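PDB 5FHK: LysR family transcriptional regulator from Vibrio vulnificus, which probably regulates transcription as a sequence-specific DNA-binding LysR-type virulence gene regulator, of which this chain is the regulatory, substrate-binding-like domain. Local coordinates for residues M25-G28 and F29-Q32; Q48-P51 and T52-D55; T150-D154 and V155-E159; R195-I198 and D199-A203. All coordinates share one frame; numbering follows the deposited sequence.

Contact 1: M25-G28 and F29-Q32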
ATOM      1  N   MET A  25      10.450 -11.269   7.241  1.00 20.67           N
ATOM      2  CA  MET A  25      10.259 -12.175   8.366  1.00 19.84           C
ATOM      3  C   MET A  25       9.059 -13.077   8.145  1.00 19.12           C
ATOM      4  O   MET A  25       9.128 -14.292   8.381  1.00 17.01           O
ATOM      5  CB  MET A  25      10.056 -11.353   9.629  1.00 20.77           C
ATOM      6  CG  MET A  25      10.186 -12.094  10.931  1.00 19.59           C
ATOM      7  SD  MET A  25      10.588 -10.795  12.168  1.00 25.49           S
ATOM      8  CE  MET A  25       9.477  -9.470  11.689  1.00 22.03           C
ATOM      9  N   LEU A  26       7.941 -12.497   7.699  1.00 19.84           N
ATOM     10  CA  LEU A  26       6.725 -13.290   7.519  1.00 20.66           C
ATOM     11  C   LEU A  26       6.893 -14.322   6.421  1.00 18.62           C
ATOM     12  O   LEU A  26       6.356 -15.430   6.520  1.00 19.30           O
ATOM     13  CB  LEU A  26       5.548 -12.375   7.196  1.00 22.07           C
ATOM     14  CG  LEU A  26       5.045 -11.676   8.456  1.00 24.72           C
ATOM     15  CD1 LEU A  26       4.165 -10.504   8.077  1.00 25.43           C
ATOM     16  CD2 LEU A  26       4.284 -12.681   9.306  1.00 23.77           C
ATOM     17  N   ASN A  27       7.568 -13.960   5.336  1.00 12.89           N
ATOM     18  CA  ASN A  27       7.744 -14.934   4.257  1.00 18.87           C
ATOM     19  C   ASN A  27       8.682 -16.054   4.699  1.00 17.96           C
ATOM     20  O   ASN A  27       8.451 -17.228   4.385  1.00 17.10           O
ATOM     21  CB  ASN A  27       8.261 -14.237   2.979  1.00 18.65           C
ATOM     22  CG  ASN A  27       7.188 -13.440   2.246  1.00 19.36           C
ATOM     23  OD1 ASN A  27       5.992 -13.775   2.318  1.00 18.31           O
ATOM     24  ND2 ASN A  27       7.606 -12.377   1.510  1.00 17.74           N
ATOM     25  N   GLY A  28       9.692 -15.731   5.504  1.00 19.78           N
ATOM     26  CA  GLY A  28      10.565 -16.777   6.017  1.00 20.43           C
ATOM     27  C   GLY A  28       9.845 -17.699   6.979  1.00 17.96           C
ATOM     28  O   GLY A  28      10.100 -18.903   7.006  1.00 14.34           O
ATOM     29  N   PHE A  29       8.913 -17.157   7.761  1.00 18.57           N
ATOM     30  CA  PHE A  29       8.192 -18.006   8.691  1.00 19.82           C
ATOM     31  C   PHE A  29       7.266 -18.952   7.945  1.00 22.06           C
ATOM     32  O   PHE A  29       7.226 -20.157   8.230  1.00 21.35           O
ATOM     33  CB  PHE A  29       7.416 -17.147   9.681  1.00 16.73           C
ATOM     34  CG  PHE A  29       6.463 -17.931  10.530  1.00 15.68           C
ATOM     35  CD1 PHE A  29       6.908 -18.592  11.650  1.00 16.12           C
ATOM     36  CD2 PHE A  29       5.135 -18.056  10.167  1.00 16.75           C
ATOM     37  CE1 PHE A  29       6.037 -19.311  12.417  1.00 19.56           C
ATOM     38  CE2 PHE A  29       4.247 -18.785  10.937  1.00 20.72           C
ATOM     39  CZ  PHE A  29       4.694 -19.411  12.063  1.00 21.38           C
ATOM     40  N   MET A  30       6.497 -18.411   6.995  1.00 20.74           N
ATOM     41  CA  MET A  30       5.563 -19.232   6.232  1.00 16.98           C
ATOM     42  C   MET A  30       6.304 -20.310   5.474  1.00 14.96           C
ATOM     43  O   MET A  30       5.783 -21.413   5.260  1.00 13.00           O
ATOM     44  CB  MET A  30       4.779 -18.360   5.250  1.00 17.16           C
ATOM     45  CG  MET A  30       3.749 -17.448   5.929  1.00 18.57           C
ATOM     46  SD  MET A  30       2.589 -16.719   4.761  1.00 20.63           S
ATOM     47  CE  MET A  30       3.467 -15.261   4.220  1.00 19.85           C
ATOM     48  N   SER A  31       7.489 -19.961   4.998  1.00 17.61           N
ATOM     49  CA  SER A  31       8.356 -20.895   4.324  1.00 22.98           C
ATOM     50  C   SER A  31       8.711 -22.058   5.237  1.00 23.13           C
ATOM     51  O   SER A  31       8.706 -23.212   4.805  1.00 25.70           O
ATOM     52  CB  SER A  31       9.601 -20.141   3.870  1.00 27.14           C
ATOM     53  OG  SER A  31      10.154 -20.728   2.747  1.00 32.13           O
ATOM     54  N   GLN A  32       8.971 -21.778   6.524  1.00 19.78           N
ATOM     55  CA  GLN A  32       9.406 -22.817   7.444  1.00 22.49           C
ATOM     56  C   GLN A  32       8.238 -23.638   7.988  1.00 26.13           C
ATOM     57  O   GLN A  32       8.435 -24.798   8.372  1.00 24.02           O
ATOM     58  CB  GLN A  32      10.200 -22.176   8.594  1.00 24.62           C
ATOM     59  CG  GLN A  32      11.014 -23.135   9.469  1.00 29.31           C
ATOM     60  CD  GLN A  32      11.863 -22.395  10.497  1.00 33.70           C
ATOM     61  OE1 GLN A  32      12.555 -21.419  10.175  1.00 34.57           O
ATOM     62  NE2 GLN A  32      11.798 -22.842  11.751  1.00 35.25           N
TER
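With CG anti to the carbonyl carbon in both Asn27 (chi1 -75°) and Met30 (chi1 -72°), the two side chains lean back along the helix toward its N-terminal end, and the bend of Met30 at chi3 (-86°) swings the methyl to the amide. Met30 CE lies 3.5 Å from Asn27 OD1, and the two side chains slant across each other. Met30 CG also rides close to the backbone, 3.3 Å from Leu26 O. Asn27 OD1 is buried with no hydrogen-bond partner in the model and has the methyl against it; Asn27 ND2, by contrast, is hydrogen-bonded to Ser141 of the second subunit. The helix supplies the frame: Met30 N donates to Leu26 O at 3.0 Å, the straightest of four successive i to i+4 bonds, and Ser31 N to Asn27 O at 3.0 Å. Ser31 CB rests against the same carbonyl, 3.2 Å from Asn27 O. Asn27 and Met30 thus illustrate how one helix face can serve an interface, since Met30 also packs on Phe131 of the second subunit. A further face, carrying Leu26 and Phe29, looks into the domain. Leu26 packs on Leu40 of strand 38-43, Met30 and Phe29 on Ile38, and the Phe29 ring meets Phe197 of helix 192-204 edge-to-face, placing helix 18-32 between sheet, helix and partner subunit.

Contact 2: Q48-P51 and T52-D55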
ATOM      1  N   GLN A  48      -6.708   1.598  19.020  1.00 41.79           N
ATOM      2  CA  GLN A  48      -8.110   1.223  18.916  1.00 41.93           C
ATOM      3  C   GLN A  48      -8.324  -0.280  18.731  1.00 44.65           C
ATOM      4  O   GLN A  48      -9.476  -0.729  18.635  1.00 47.57           O
ATOM      5  CB  GLN A  48      -8.768   1.988  17.768  1.00 41.89           C
ATOM      6  CG  GLN A  48      -9.352   3.311  18.218  1.00 44.91           C
ATOM      7  CD  GLN A  48     -10.199   3.138  19.465  1.00 49.36           C
ATOM      8  OE1 GLN A  48      -9.832   3.604  20.543  1.00 54.43           O
ATOM      9  NE2 GLN A  48     -11.331   2.447  19.326  1.00 45.73           N
ATOM     10  N   LEU A  49      -7.261  -1.074  18.712  1.00 39.19           N
ATOM     11  CA  LEU A  49      -7.469  -2.510  18.622  1.00 36.02           C
ATOM     12  C   LEU A  49      -7.806  -3.107  19.981  1.00 36.63           C
ATOM     13  O   LEU A  49      -7.361  -2.631  21.029  1.00 39.78           O
ATOM     14  CB  LEU A  49      -6.241  -3.219  18.053  1.00 32.71           C
ATOM     15  CG  LEU A  49      -5.773  -2.792  16.674  1.00 30.58           C
ATOM     16  CD1 LEU A  49      -4.285  -3.216  16.490  1.00 28.74           C
ATOM     17  CD2 LEU A  49      -6.679  -3.389  15.605  1.00 29.61           C
ATOM     18  N   ASP A  50      -8.571  -4.198  19.941  1.00 35.54           N
ATOM     19  CA  ASP A  50      -8.880  -4.974  21.132  1.00 37.86           C
ATOM     20  C   ASP A  50      -7.905  -6.148  21.218  1.00 37.64           C
ATOM     21  O   ASP A  50      -8.001  -7.075  20.400  1.00 36.60           O
ATOM     22  CB  ASP A  50     -10.324  -5.462  21.073  1.00 38.91           C
ATOM     23  CG  ASP A  50     -10.670  -6.415  22.186  1.00 42.54           C
ATOM     24  OD1 ASP A  50      -9.875  -6.528  23.153  1.00 44.67           O
ATOM     25  OD2 ASP A  50     -11.749  -7.046  22.088  1.00 43.12           O
ATOM     26  N   PRO A  51      -6.980  -6.172  22.197  1.00 36.87           N
ATOM     27  CA  PRO A  51      -5.942  -7.227  22.223  1.00 35.44           C
ATOM     28  C   PRO A  51      -6.468  -8.642  22.103  1.00 34.00           C
ATOM     29  O   PRO A  51      -5.844  -9.469  21.432  1.00 34.34           O
ATOM     30  CB  PRO A  51      -5.267  -7.017  23.583  1.00 35.79           C
ATOM     31  CG  PRO A  51      -5.515  -5.590  23.907  1.00 38.01           C
ATOM     32  CD  PRO A  51      -6.867  -5.265  23.350  1.00 40.12           C
ATOM     33  N   THR A  52      -7.592  -8.952  22.745  1.00 36.68           N
ATOM     34  CA  THR A  52      -8.161 -10.297  22.703  1.00 36.80           C
ATOM     35  C   THR A  52      -8.611 -10.706  21.302  1.00 36.27           C
ATOM     36  O   THR A  52      -8.850 -11.896  21.061  1.00 41.02           O
ATOM     37  CB  THR A  52      -9.346 -10.383  23.681  1.00 39.88           C
ATOM     38  OG1 THR A  52     -10.462  -9.659  23.140  1.00 39.67           O
ATOM     39  CG2 THR A  52      -8.981  -9.779  25.034  1.00 37.88           C
ATOM     40  N   GLU A  53      -8.722  -9.766  20.379  1.00 33.90           N
ATOM     41  CA  GLU A  53      -9.119 -10.026  19.007  1.00 35.14           C
ATOM     42  C   GLU A  53      -7.955 -10.466  18.123  1.00 34.42           C
ATOM     43  O   GLU A  53      -8.168 -10.729  16.935  1.00 33.81           O
ATOM     44  CB  GLU A  53      -9.743  -8.755  18.421  1.00 39.97           C
ATOM     45  CG  GLU A  53     -10.972  -8.924  17.573  1.00 43.94           C
ATOM     46  CD  GLU A  53     -11.829  -7.655  17.582  1.00 48.45           C
ATOM     47  OE1 GLU A  53     -11.804  -6.895  16.591  1.00 48.37           O
ATOM     48  OE2 GLU A  53     -12.525  -7.415  18.590  1.00 51.53           O
ATOM     49  N   TRP A  54      -6.737 -10.541  18.662  1.00 32.15           N
ATOM     50  CA  TRP A  54      -5.550 -10.683  17.832  1.00 29.93           C
ATOM     51  C   TRP A  54      -4.577 -11.655  18.485  1.00 31.32           C
ATOM     52  O   TRP A  54      -4.436 -11.694  19.712  1.00 31.56           O
ATOM     53  CB  TRP A  54      -4.882  -9.314  17.591  1.00 29.92           C
ATOM     54  CG  TRP A  54      -5.782  -8.342  16.877  1.00 31.58           C
ATOM     55  CD1 TRP A  54      -6.601  -7.405  17.452  1.00 32.83           C
ATOM     56  CD2 TRP A  54      -5.990  -8.241  15.461  1.00 31.68           C
ATOM     57  NE1 TRP A  54      -7.284  -6.718  16.483  1.00 33.67           N
ATOM     58  CE2 TRP A  54      -6.939  -7.217  15.252  1.00 33.74           C
ATOM     59  CE3 TRP A  54      -5.459  -8.916  14.349  1.00 25.57           C
ATOM     60  CZ2 TRP A  54      -7.368  -6.842  13.976  1.00 27.36           C
ATOM     61  CZ3 TRP A  54      -5.887  -8.549  13.092  1.00 30.04           C
ATOM     62  CH2 TRP A  54      -6.838  -7.523  12.913  1.00 31.64           C
ATOM     63  N   ASP A  55      -3.929 -12.467  17.656  1.00 30.54           N
ATOM     64  CA  ASP A  55      -2.880 -13.331  18.175  1.00 32.15           C
ATOM     65  C   ASP A  55      -1.611 -12.529  18.455  1.00 28.77           C
ATOM     66  O   ASP A  55      -1.017 -12.643  19.530  1.00 27.16           O
ATOM     67  CB  ASP A  55      -2.638 -14.474  17.187  1.00 32.37           C
ATOM     68  CG  ASP A  55      -3.821 -15.454  17.141  1.00 33.55           C
ATOM     69  OD1 ASP A  55      -4.231 -15.906  18.223  1.00 34.31           O
ATOM     70  OD2 ASP A  55      -4.348 -15.767  16.040  1.00 32.60           O
TER
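The indole of Trp54 is the main flat group, and two residues of 48-51 meet it. Asp50 O comes in at the edge, near the ring plane, 3.3 Å from Trp54 CD1. Leu49 approaches obliquely, its CD2 branch 3.5 Å from Trp54 NE1 and 3.9 Å from Trp54 CE2, the two side chains crossing at about a right angle. Trp54 NE1 is buried by this packing and has no hydrogen-bond partner in the model. Lys10 of strand 9-14 adds a cation-pi contact to the same ring. A second pair of flat groups, the carboxylates of Asp50 and Glu53, is turned 78° apart, with Asp50 OD2 and Glu53 OE2 separated by 3.6 Å. Such neighbouring like charges would be expected to disfavour each other and perhaps raise the affinity of one for a proton. Asp50 has CG anti to its own N (chi1 173°), which carries the carboxylate over the start of the turn. There the Thr52 hydroxyl lies 3.1 Å from Asp50 OD2, a weak bond whose proton is not settled between the two carboxylate oxygens, and Thr52 N gives Asp50 OD1 a further weak bond. The backbone is firmer: Glu53 N reaches Asp50 O at 2.8 Å and Trp54 N reaches Pro51 O at 3.1 Å. These two successive i to i+3 bonds mark a short 3-10 segment, here built into the connection that carries the chain from strand 38-43 across to strand 56-60 on the other side of strand 9-14.

Contact 3: T150-D154 and V155-E159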
ATOM      1  N   THR A 150       8.881  15.975   0.890  1.00 20.49           N
ATOM      2  CA  THR A 150       8.050  15.152   1.757  1.00 24.26           C
ATOM      3  C   THR A 150       8.831  14.721   2.990  1.00 23.13           C
ATOM      4  O   THR A 150      10.054  14.828   3.062  1.00 25.63           O
ATOM      5  CB  THR A 150       7.540  13.894   1.046  1.00 27.99           C
ATOM      6  OG1 THR A 150       6.777  13.132   1.984  1.00 32.72           O
ATOM      7  CG2 THR A 150       8.727  13.047   0.568  1.00 25.89           C
ATOM      8  N   LEU A 151       8.094  14.216   3.965  1.00 23.66           N
ATOM      9  CA  LEU A 151       8.678  13.597   5.143  1.00 20.69           C
ATOM     10  C   LEU A 151       8.326  12.118   5.106  1.00 16.76           C
ATOM     11  O   LEU A 151       7.160  11.753   4.930  1.00 16.95           O
ATOM     12  CB  LEU A 151       8.163  14.234   6.422  1.00 22.14           C
ATOM     13  CG  LEU A 151       8.727  13.549   7.668  1.00 24.05           C
ATOM     14  CD1 LEU A 151      10.130  14.027   7.866  1.00 22.35           C
ATOM     15  CD2 LEU A 151       7.893  13.902   8.907  1.00 26.19           C
ATOM     16  N   MET A 152       9.333  11.273   5.268  1.00 17.88           N
ATOM     17  CA  MET A 152       9.152   9.888   4.903  1.00 19.05           C
ATOM     18  C   MET A 152       9.954   9.016   5.858  1.00 23.09           C
ATOM     19  O   MET A 152      11.085   9.390   6.225  1.00 24.81           O
ATOM     20  CB  MET A 152       9.608   9.679   3.457  1.00 19.08           C
ATOM     21  CG  MET A 152       9.351   8.330   2.857  1.00 22.96           C
ATOM     22  SD  MET A 152       7.656   8.105   2.323  1.00 26.97           S
ATOM     23  CE  MET A 152       7.391   9.567   1.337  1.00 22.29           C
ATOM     24  N   PRO A 153       9.411   7.874   6.285  1.00 22.62           N
ATOM     25  CA  PRO A 153      10.194   6.960   7.130  1.00 23.79           C
ATOM     26  C   PRO A 153      11.420   6.461   6.382  1.00 26.01           C
ATOM     27  O   PRO A 153      11.307   5.919   5.278  1.00 29.26           O
ATOM     28  CB  PRO A 153       9.216   5.812   7.430  1.00 21.39           C
ATOM     29  CG  PRO A 153       7.854   6.318   7.057  1.00 23.87           C
ATOM     30  CD  PRO A 153       8.104   7.302   5.928  1.00 23.96           C
ATOM     31  N   ASP A 154      12.593   6.605   7.017  1.00 25.19           N
ATOM     32  CA  ASP A 154      13.868   6.357   6.333  1.00 27.68           C
ATOM     33  C   ASP A 154      13.949   4.958   5.729  1.00 24.71           C
ATOM     34  O   ASP A 154      14.492   4.791   4.628  1.00 24.55           O
ATOM     35  CB  ASP A 154      15.054   6.585   7.282  1.00 31.76           C
ATOM     36  CG  ASP A 154      14.978   5.739   8.552  1.00 35.71           C
ATOM     37  OD1 ASP A 154      14.023   4.938   8.707  1.00 34.70           O
ATOM     38  OD2 ASP A 154      15.886   5.888   9.406  1.00 38.03           O
ATOM     39  N   VAL A 155      13.410   3.944   6.419  1.00 25.98           N
ATOM     40  CA  VAL A 155      13.445   2.575   5.894  1.00 27.50           C
ATOM     41  C   VAL A 155      12.769   2.466   4.528  1.00 27.11           C
ATOM     42  O   VAL A 155      13.125   1.601   3.722  1.00 32.78           O
ATOM     43  CB  VAL A 155      12.819   1.595   6.906  1.00 31.83           C
ATOM     44  CG1 VAL A 155      11.307   1.779   6.991  1.00 32.88           C
ATOM     45  CG2 VAL A 155      13.169   0.162   6.535  1.00 33.02           C
ATOM     46  N   MET A 156      11.797   3.329   4.230  1.00 23.60           N
ATOM     47  CA  MET A 156      11.100   3.226   2.952  1.00 25.68           C
ATOM     48  C   MET A 156      11.879   3.830   1.779  1.00 25.47           C
ATOM     49  O   MET A 156      11.514   3.584   0.621  1.00 25.12           O
ATOM     50  CB  MET A 156       9.734   3.907   3.040  1.00 30.15           C
ATOM     51  CG  MET A 156       8.614   3.107   3.741  1.00 37.25           C
ATOM     52  SD  MET A 156       7.041   4.062   3.699  1.00 41.80           S
ATOM     53  CE  MET A 156       6.899   4.463   1.940  1.00 42.06           C
ATOM     54  N   ILE A 157      12.925   4.612   2.034  1.00 22.96           N
ATOM     55  CA  ILE A 157      13.590   5.332   0.958  1.00 24.01           C
ATOM     56  C   ILE A 157      15.108   5.212   1.026  1.00 28.76           C
ATOM     57  O   ILE A 157      15.821   5.991   0.380  1.00 29.76           O
ATOM     58  CB  ILE A 157      13.175   6.813   0.970  1.00 21.68           C
ATOM     59  CG1 ILE A 157      13.265   7.376   2.381  1.00 25.06           C
ATOM     60  CG2 ILE A 157      11.777   6.983   0.384  1.00 16.39           C
ATOM     61  CD1 ILE A 157      13.051   8.862   2.460  1.00 27.90           C
ATOM     62  N   LYS A 158      15.615   4.227   1.781  1.00 30.37           N
ATOM     63  CA  LYS A 158      17.062   4.149   1.967  1.00 30.74           C
ATOM     64  C   LYS A 158      17.776   3.772   0.673  1.00 29.54           C
ATOM     65  O   LYS A 158      18.853   4.306   0.387  1.00 32.15           O
ATOM     66  CB  LYS A 158      17.422   3.183   3.095  1.00 31.11           C
ATOM     67  CG  LYS A 158      17.235   1.710   2.824  1.00 35.07           C
ATOM     68  CD  LYS A 158      17.726   0.917   4.055  1.00 37.40           C
ATOM     69  CE  LYS A 158      17.222   1.595   5.352  1.00 38.56           C
ATOM     70  NZ  LYS A 158      16.997   0.651   6.488  1.00 42.56           N
ATOM     71  N   GLU A 159      17.189   2.884  -0.138  1.00 30.14           N
ATOM     72  CA  GLU A 159      17.777   2.600  -1.448  1.00 32.68           C
ATOM     73  C   GLU A 159      17.748   3.836  -2.347  1.00 31.45           C
ATOM     74  O   GLU A 159      18.709   4.095  -3.082  1.00 29.95           O
ATOM     75  CB  GLU A 159      17.082   1.399  -2.108  1.00 33.17           C
ATOM     76  CG  GLU A 159      15.810   1.678  -2.895  1.00 35.18           C
ATOM     77  CD  GLU A 159      14.527   1.322  -2.118  1.00 36.02           C
ATOM     78  OE1 GLU A 159      14.481   1.516  -0.877  1.00 34.90           O
ATOM     79  OE2 GLU A 159      13.552   0.865  -2.760  1.00 36.96           O
TER
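Ile157 packs against Met152 where strand 149-153 turns into the following helix. The Ile157 side chain reaches back to the strand: its CD1 lies 3.7 Å from Met152 CB, while its CG2 sits 3.7 Å from Met152 CG, both methyls pressing on the same flank of the methionine chain. Ile157 CG1 stands between its backbone N and carbonyl carbon (chi1 47°), which aims CD1 at the strand and nestles CG1 by Pro153 O and by Asp154 O, 3.6 Å from the latter. The far end of Met152, bent at chi2 and chi3, is met by Met156, whose CE touches Met152 SD at 3.7 Å, the side chains crossing at about a right angle. The Met156 thioether in turn lies beside the Pro153 ring, SD 4.1 Å from Pro153 CD. Met156 N bonds to Pro153 O at 2.8 Å and Ile157 N to Asp154 O at 3.0 Å. Asp154 OD1 makes weak bonds to Val155 N and Lys77 N. Arg20 of helix 18-32 hydrogen-bonds to Val155 O and forms a salt bridge with Glu159. Two overlapping i to i+3 turns, ending with Ile157 at the N-cap position, form a compact strand-to-helix connection within this periplasmic-binding-protein-like alpha/beta domain.

Contact 4: R195-I198 and D199-A203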
ATOM      1  N   ARG A 195       2.694 -19.529  19.355  1.00 27.62           N
ATOM      2  CA  ARG A 195       3.966 -19.609  20.052  1.00 26.56           C
ATOM      3  C   ARG A 195       5.118 -19.836  19.082  1.00 26.00           C
ATOM      4  O   ARG A 195       6.186 -19.229  19.216  1.00 21.95           O
ATOM      5  CB  ARG A 195       3.864 -20.728  21.089  1.00 31.70           C
ATOM      6  CG  ARG A 195       5.166 -21.300  21.568  1.00 37.74           C
ATOM      7  CD  ARG A 195       4.926 -22.556  22.436  1.00 43.36           C
ATOM      8  NE  ARG A 195       5.145 -23.790  21.692  1.00 44.98           N
ATOM      9  CZ  ARG A 195       6.260 -24.066  21.019  1.00 41.48           C
ATOM     10  NH1 ARG A 195       7.266 -23.195  20.978  1.00 37.37           N
ATOM     11  NH2 ARG A 195       6.367 -25.216  20.383  1.00 41.38           N
ATOM     12  N   LEU A 196       4.921 -20.701  18.086  1.00 24.42           N
ATOM     13  CA  LEU A 196       5.993 -20.930  17.130  1.00 25.28           C
ATOM     14  C   LEU A 196       6.297 -19.655  16.364  1.00 22.38           C
ATOM     15  O   LEU A 196       7.464 -19.345  16.082  1.00 21.29           O
ATOM     16  CB  LEU A 196       5.617 -22.073  16.197  1.00 27.13           C
ATOM     17  CG  LEU A 196       5.996 -23.404  16.855  1.00 30.25           C
ATOM     18  CD1 LEU A 196       5.508 -24.577  16.045  1.00 29.84           C
ATOM     19  CD2 LEU A 196       7.515 -23.499  17.037  1.00 31.65           C
ATOM     20  N   PHE A 197       5.262 -18.870  16.078  1.00 21.88           N
ATOM     21  CA  PHE A 197       5.464 -17.635  15.337  1.00 23.79           C
ATOM     22  C   PHE A 197       6.295 -16.660  16.152  1.00 22.07           C
ATOM     23  O   PHE A 197       7.292 -16.119  15.667  1.00 20.81           O
ATOM     24  CB  PHE A 197       4.111 -17.029  14.960  1.00 21.98           C
ATOM     25  CG  PHE A 197       4.220 -15.723  14.272  1.00 23.59           C
ATOM     26  CD1 PHE A 197       4.678 -15.649  12.973  1.00 24.40           C
ATOM     27  CD2 PHE A 197       3.893 -14.549  14.929  1.00 22.16           C
ATOM     28  CE1 PHE A 197       4.788 -14.416  12.348  1.00 25.34           C
ATOM     29  CE2 PHE A 197       4.007 -13.343  14.319  1.00 21.85           C
ATOM     30  CZ  PHE A 197       4.444 -13.263  13.032  1.00 25.43           C
ATOM     31  N   ILE A 198       5.943 -16.500  17.426  1.00 23.78           N
ATOM     32  CA  ILE A 198       6.611 -15.519  18.271  1.00 23.18           C
ATOM     33  C   ILE A 198       8.081 -15.866  18.448  1.00 22.75           C
ATOM     34  O   ILE A 198       8.937 -14.979  18.527  1.00 23.75           O
ATOM     35  CB  ILE A 198       5.884 -15.430  19.623  1.00 26.04           C
ATOM     36  CG1 ILE A 198       4.611 -14.593  19.469  1.00 28.73           C
ATOM     37  CG2 ILE A 198       6.789 -14.867  20.679  1.00 27.18           C
ATOM     38  CD1 ILE A 198       3.538 -14.907  20.514  1.00 31.04           C
ATOM     39  N   ASP A 199       8.393 -17.157  18.572  1.00 22.92           N
ATOM     40  CA  ASP A 199       9.787 -17.547  18.706  1.00 26.65           C
ATOM     41  C   ASP A 199      10.545 -17.315  17.410  1.00 25.41           C
ATOM     42  O   ASP A 199      11.720 -16.937  17.438  1.00 26.34           O
ATOM     43  CB  ASP A 199       9.894 -19.018  19.123  1.00 28.85           C
ATOM     44  CG  ASP A 199       9.559 -19.238  20.600  1.00 33.21           C
ATOM     45  OD1 ASP A 199       9.584 -18.258  21.401  1.00 34.91           O
ATOM     46  OD2 ASP A 199       9.276 -20.407  20.958  1.00 33.97           O
ATOM     47  N   TYR A 200       9.910 -17.584  16.264  1.00 22.56           N
ATOM     48  CA  TYR A 200      10.558 -17.272  14.993  1.00 20.51           C
ATOM     49  C   TYR A 200      10.958 -15.801  14.945  1.00 22.26           C
ATOM     50  O   TYR A 200      12.100 -15.469  14.608  1.00 22.02           O
ATOM     51  CB  TYR A 200       9.644 -17.619  13.819  1.00 18.69           C
ATOM     52  CG  TYR A 200      10.349 -17.488  12.481  1.00 21.60           C
ATOM     53  CD1 TYR A 200      11.111 -18.543  11.954  1.00 21.40           C
ATOM     54  CD2 TYR A 200      10.284 -16.307  11.762  1.00 17.51           C
ATOM     55  CE1 TYR A 200      11.765 -18.411  10.730  1.00 19.37           C
ATOM     56  CE2 TYR A 200      10.911 -16.180  10.558  1.00 18.95           C
ATOM     57  CZ  TYR A 200      11.649 -17.224  10.044  1.00 18.70           C
ATOM     58  OH  TYR A 200      12.256 -17.024   8.841  1.00 18.96           O
ATOM     59  N   VAL A 201      10.031 -14.913  15.333  1.00 19.12           N
ATOM     60  CA  VAL A 201      10.273 -13.470  15.294  1.00 18.94           C
ATOM     61  C   VAL A 201      11.446 -13.112  16.190  1.00 22.30           C
ATOM     62  O   VAL A 201      12.374 -12.414  15.772  1.00 21.01           O
ATOM     63  CB  VAL A 201       9.000 -12.693  15.695  1.00 18.81           C
ATOM     64  CG1 VAL A 201       9.257 -11.183  15.737  1.00 23.61           C
ATOM     65  CG2 VAL A 201       7.863 -12.967  14.732  1.00 18.48           C
ATOM     66  N   ILE A 202      11.450 -13.623  17.423  1.00 22.47           N
ATOM     67  CA  ILE A 202      12.554 -13.294  18.316  1.00 26.65           C
ATOM     68  C   ILE A 202      13.862 -13.853  17.771  1.00 28.93           C
ATOM     69  O   ILE A 202      14.882 -13.156  17.726  1.00 30.40           O
ATOM     70  CB  ILE A 202      12.270 -13.781  19.744  1.00 27.50           C
ATOM     71  CG1 ILE A 202      11.093 -12.992  20.332  1.00 26.10           C
ATOM     72  CG2 ILE A 202      13.498 -13.588  20.606  1.00 33.05           C
ATOM     73  CD1 ILE A 202      10.385 -13.718  21.498  1.00 26.28           C
ATOM     74  N   ALA A 203      13.847 -15.106  17.309  1.00 28.37           N
ATOM     75  CA  ALA A 203      15.062 -15.690  16.762  1.00 27.64           C
ATOM     76  C   ALA A 203      15.456 -15.056  15.437  1.00 27.74           C
ATOM     77  O   ALA A 203      16.619 -15.148  15.046  1.00 30.96           O
ATOM     78  CB  ALA A 203      14.908 -17.205  16.609  1.00 27.71           C
TER
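Four consecutive backbone bonds, from Asp199 N to Arg195 O through Ile202 N to Ile198 O, keep this stretch regularly alpha-helical at 3.0 to 3.1 Å, with N-H...O angles near 162°. On the solvent side, Arg195 and Asp199 form a rather long i to i+4 salt bridge, Arg195 NH1 to Asp199 OD2 at 3.4 Å. The oxygen arrives at the edge of the guanidinium and in its plane, although the two flat groups are turned 52° apart, and the bend of Arg195 at chi3 (100°) brings NH1 to the acid. On the inner side Val201 CG2 lies over one face of the Phe197 ring, 4.0 Å from its centroid and offset toward the rim, a CH-pi contact nearest at Phe197 CZ. Val201 CG2 is anti to its carbonyl carbon, which points it back along the helix at the ring. Ile198 and Ile202 run side by side, Ile198 CG2 being 3.9 Å from Ile202 CD1. Phe197 rests on strands 9-14 and 56-60, while Val201 and Ile202 pack on Met182. A charged pair outside and aromatic and aliphatic side chains inside make this an amphipathic C-terminal helix covering the mixed sheet of this LysR substrate-binding domain.

From the N terminus the four contacts follow in series; none nests within or crosses another, and each is local, between residues a few positions apart. Contacts 1 and 4 lie within helices and close no loop. Contact 1 lies in the helix of the beta-alpha-beta unit running from strand 9-14 to strand 38-43. Contact 2 shapes the loop from strand 38-43 to strand 56-60. Contact 3 closes the bend between strand 149-153 and helix 158-163, its centre about 25 Å from that of contact 1. Contact 4 returns to the first part of the fold: helix 192-204 touches helix 18-32, Tyr200 packing against Gly28, with contact centres about 11 Å apart. Contacts 2 and 4 approach within about 5 Å between nearest atoms without touching.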